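Local coordinates for Nrps/pks (Streptomyces albus, PDB 4OPF), which is a ketosynthase domain of the AT-less type I polyketide synthase that makes oxazolomycin, where it probably handles the acyl chain, perhaps without elongating it, at residues Ala387-Ser395 / Asn402-Arg410. Residues are numbered along the deposited sequence; the frame is centred on the assembly and turned at random.
Sequences APLLAAVSS and NAHAVLAGR
S394 OG and H404 ND1 lie 2.7 Å apart, the shortest polar contact across these strands, and either could be the donor. The hydroxyl meets the imidazole at its edge, near the ring plane. H404 reaches it because CG stands anti to the backbone N (chi1 -172°) and the turn of the ring about the CB-CG bond brings ND1 to S394. The same ring places NE2 3.5 Å from A392 CB, in an oblique approach. NE2 also hydrogen-bonds to Y314 OH, so both ring nitrogens of this buried histidine have partners and its rotation is pinned at two points.

Seven backbone hydrogen bonds join the strands, whose local axes run at 157°, as expected of an antiparallel hairpin. A391-L407, V393-A405 and S395-A403 are antiparallel hydrogen-bonded pairs, each joined by two N-H...O bonds; L407 N to A391 O, 2.8 Å, is the straightest, with an N-H...O angle of 180°. Beyond them, G409 N donates to L389 O (2.9 Å), extending the pairing to the inverse gamma turn centred on L389. CA-H groups of residues in the non-hydrogen-bonded pairs point at carbonyls of the neighbouring hydrogen-bonded pairs, as A392 CA does at A405 O (3.0 Å).

Apolar side chains meet on both faces. L390 CD2 rests 3.7 Å from A408 CB on the face carrying H404; on the other, V393 CG2 approaches L407 CD1 (4.1 Å), the two side chains meeting at a slant.

This hairpin lies inside the mixed sheet of a thiolase-type fold, between strands 247-256 and 291-293. Helix 338-352 covers the face of A391, V393 and L407, touching them through T346 and L350, while helix 268-282 packs against H404 through M275 and A278.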
loop_
_atom_site.group_PDB
_atom_site.type_symbol
_atom_site.label_atom_id
_atom_site.label_comp_id
_atom_site.label_asym_id
_atom_site.label_seq_id
_atom_site.Cartn_x
_atom_site.Cartn_y
_atom_site.Cartn_z
ATOM N N ALA A 387 -25.777 11.189 -22.738
ATOM C CA ALA A 387 -24.860 10.054 -22.667
ATOM C C ALA A 387 -24.686 9.693 -21.200
ATOM O O ALA A 387 -25.027 10.475 -20.343
ATOM C CB ALA A 387 -23.525 10.442 -23.286
ATOM N N PRO A 388 -24.180 8.489 -20.901
ATOM C CA PRO A 388 -24.227 8.096 -19.495
ATOM C C PRO A 388 -23.330 8.948 -18.565
ATOM O O PRO A 388 -22.293 9.528 -19.008
ATOM C CB PRO A 388 -23.765 6.636 -19.521
ATOM C CG PRO A 388 -24.104 6.161 -20.895
ATOM C CD PRO A 388 -23.972 7.339 -21.802
ATOM N N LEU A 389 -23.728 8.995 -17.288
ATOM C CA LEU A 389 -22.979 9.726 -16.275
ATOM C C LEU A 389 -21.814 8.858 -15.760
ATOM O O LEU A 389 -21.868 8.347 -14.648
ATOM C CB LEU A 389 -23.881 10.134 -15.120
ATOM C CG LEU A 389 -24.649 11.422 -15.302
ATOM C CD1 LEU A 389 -25.698 11.538 -14.196
ATOM C CD2 LEU A 389 -23.698 12.616 -15.263
ATOM N N LEU A 390 -20.805 8.708 -16.601
ATOM C CA LEU A 390 -19.605 7.991 -16.303
ATOM C C LEU A 390 -18.408 8.807 -16.791
ATOM O O LEU A 390 -18.453 9.411 -17.864
ATOM C CB LEU A 390 -19.580 6.640 -16.995
ATOM C CG LEU A 390 -20.460 5.569 -16.369
ATOM C CD1 LEU A 390 -20.928 4.591 -17.420
ATOM C CD2 LEU A 390 -19.717 4.757 -15.323
ATOM N N ALA A 391 -17.380 8.835 -15.954
ATOM C CA ALA A 391 -16.138 9.534 -16.189
ATOM C C ALA A 391 -14.938 8.746 -15.659
ATOM O O ALA A 391 -15.075 7.831 -14.838
ATOM C CB ALA A 391 -16.208 10.921 -15.553
ATOM N N ALA A 392 -13.764 9.060 -16.170
ATOM C CA ALA A 392 -12.545 8.392 -15.762
ATOM C C ALA A 392 -11.448 9.415 -15.486
ATOM O O ALA A 392 -11.531 10.590 -15.918
ATOM C CB ALA A 392 -12.079 7.410 -16.789
ATOM N N VAL A 393 -10.443 8.967 -14.729
ATOM C CA VAL A 393 -9.333 9.778 -14.278
ATOM C C VAL A 393 -8.076 8.968 -14.401
ATOM O O VAL A 393 -8.019 7.847 -13.976
ATOM C CB VAL A 393 -9.475 10.182 -12.823
ATOM C CG1 VAL A 393 -8.363 11.177 -12.450
ATOM C CG2 VAL A 393 -10.774 10.898 -12.575
ATOM N N SER A 394 -7.045 9.554 -14.982
ATOM C CA SER A 394 -5.797 8.903 -15.198
ATOM C C SER A 394 -4.701 9.604 -14.474
ATOM O O SER A 394 -4.672 10.831 -14.420
ATOM C CB SER A 394 -5.440 8.974 -16.661
ATOM O OG SER A 394 -6.293 8.117 -17.394
ATOM N N SER A 395 -3.725 8.834 -14.021
ATOM C CA SER A 395 -2.481 9.399 -13.559
ATOM C C SER A 395 -1.323 8.482 -13.885
ATOM O O SER A 395 -1.286 7.369 -13.395
ATOM C CB SER A 395 -2.588 9.602 -12.037
ATOM O OG SER A 395 -1.464 10.312 -11.592
ATOM N N ASN A 402 1.259 3.686 -13.181
ATOM C CA ASN A 402 0.086 4.201 -13.789
ATOM C C ASN A 402 -1.146 3.776 -13.040
ATOM O O ASN A 402 -1.220 2.642 -12.504
ATOM C CB ASN A 402 -0.054 3.645 -15.200
ATOM C CG ASN A 402 1.185 3.802 -16.005
ATOM O OD1 ASN A 402 1.630 4.908 -16.257
ATOM N ND2 ASN A 402 1.757 2.705 -16.426
ATOM N N ALA A 403 -2.153 4.644 -13.058
ATOM C CA ALA A 403 -3.398 4.371 -12.420
ATOM C C ALA A 403 -4.540 4.964 -13.210
ATOM O O ALA A 403 -4.357 6.018 -13.830
ATOM C CB ALA A 403 -3.376 4.945 -11.029
ATOM N N HIS A 404 -5.710 4.324 -13.143
ATOM C CA HIS A 404 -6.876 4.802 -13.856
ATOM C C HIS A 404 -8.117 4.383 -13.108
ATOM O O HIS A 404 -8.249 3.248 -12.676
ATOM C CB HIS A 404 -6.869 4.196 -15.271
ATOM C CG HIS A 404 -7.905 4.740 -16.215
ATOM N ND1 HIS A 404 -7.766 5.943 -16.877
ATOM C CD2 HIS A 404 -9.055 4.191 -16.685
ATOM C CE1 HIS A 404 -8.817 6.136 -17.655
ATOM N NE2 HIS A 404 -9.593 5.073 -17.589
ATOM N N ALA A 405 -9.039 5.318 -12.922
ATOM C CA ALA A 405 -10.245 5.069 -12.163
ATOM C C ALA A 405 -11.455 5.449 -13.002
ATOM O O ALA A 405 -11.415 6.454 -13.734
ATOM C CB ALA A 405 -10.225 5.879 -10.881
ATOM N N VAL A 406 -12.526 4.681 -12.843
ATOM C CA VAL A 406 -13.814 4.900 -13.498
ATOM C C VAL A 406 -14.873 5.180 -12.436
ATOM O O VAL A 406 -15.038 4.405 -11.512
ATOM C CB VAL A 406 -14.220 3.665 -14.331
ATOM C CG1 VAL A 406 -15.564 3.863 -14.995
ATOM C CG2 VAL A 406 -13.182 3.406 -15.406
ATOM N N LEU A 407 -15.577 6.307 -12.585
ATOM C CA LEU A 407 -16.578 6.799 -11.660
ATOM C C LEU A 407 -17.942 7.074 -12.342
ATOM O O LEU A 407 -17.983 7.390 -13.551
ATOM C CB LEU A 407 -16.044 8.069 -11.071
ATOM C CG LEU A 407 -14.765 7.910 -10.262
ATOM C CD1 LEU A 407 -13.832 9.038 -10.556
ATOM C CD2 LEU A 407 -15.165 7.959 -8.798
ATOM N N ALA A 408 -19.037 6.905 -11.578
ATOM C CA ALA A 408 -20.395 7.026 -12.053
ATOM C C ALA A 408 -21.128 8.014 -11.169
ATOM O O ALA A 408 -20.868 8.097 -9.940
ATOM C CB ALA A 408 -21.123 5.687 -12.034
ATOM N N GLY A 409 -22.057 8.741 -11.776
ATOM C CA GLY A 409 -22.961 9.597 -11.046
ATOM C C GLY A 409 -23.978 8.746 -10.311
ATOM O O GLY A 409 -24.172 7.589 -10.657
ATOM N N ARG A 410 -24.532 9.304 -9.245
ATOM C CA ARG A 410 -25.793 8.846 -8.564
ATOM C C ARG A 410 -25.543 8.098 -7.262
ATOM O O ARG A 410 -26.239 8.357 -6.274
ATOM C CB ARG A 410 -26.781 8.051 -9.467
ATOM C CG ARG A 410 -27.873 8.916 -10.111
ATOM C CD ARG A 410 -28.997 8.074 -10.744
ATOM N NE ARG A 410 -29.268 6.866 -9.946
ATOM C CZ ARG A 410 -29.945 6.844 -8.793
ATOM N NH1 ARG A 410 -30.115 5.695 -8.137
ATOM N NH2 ARG A 410 -30.451 7.966 -8.287
#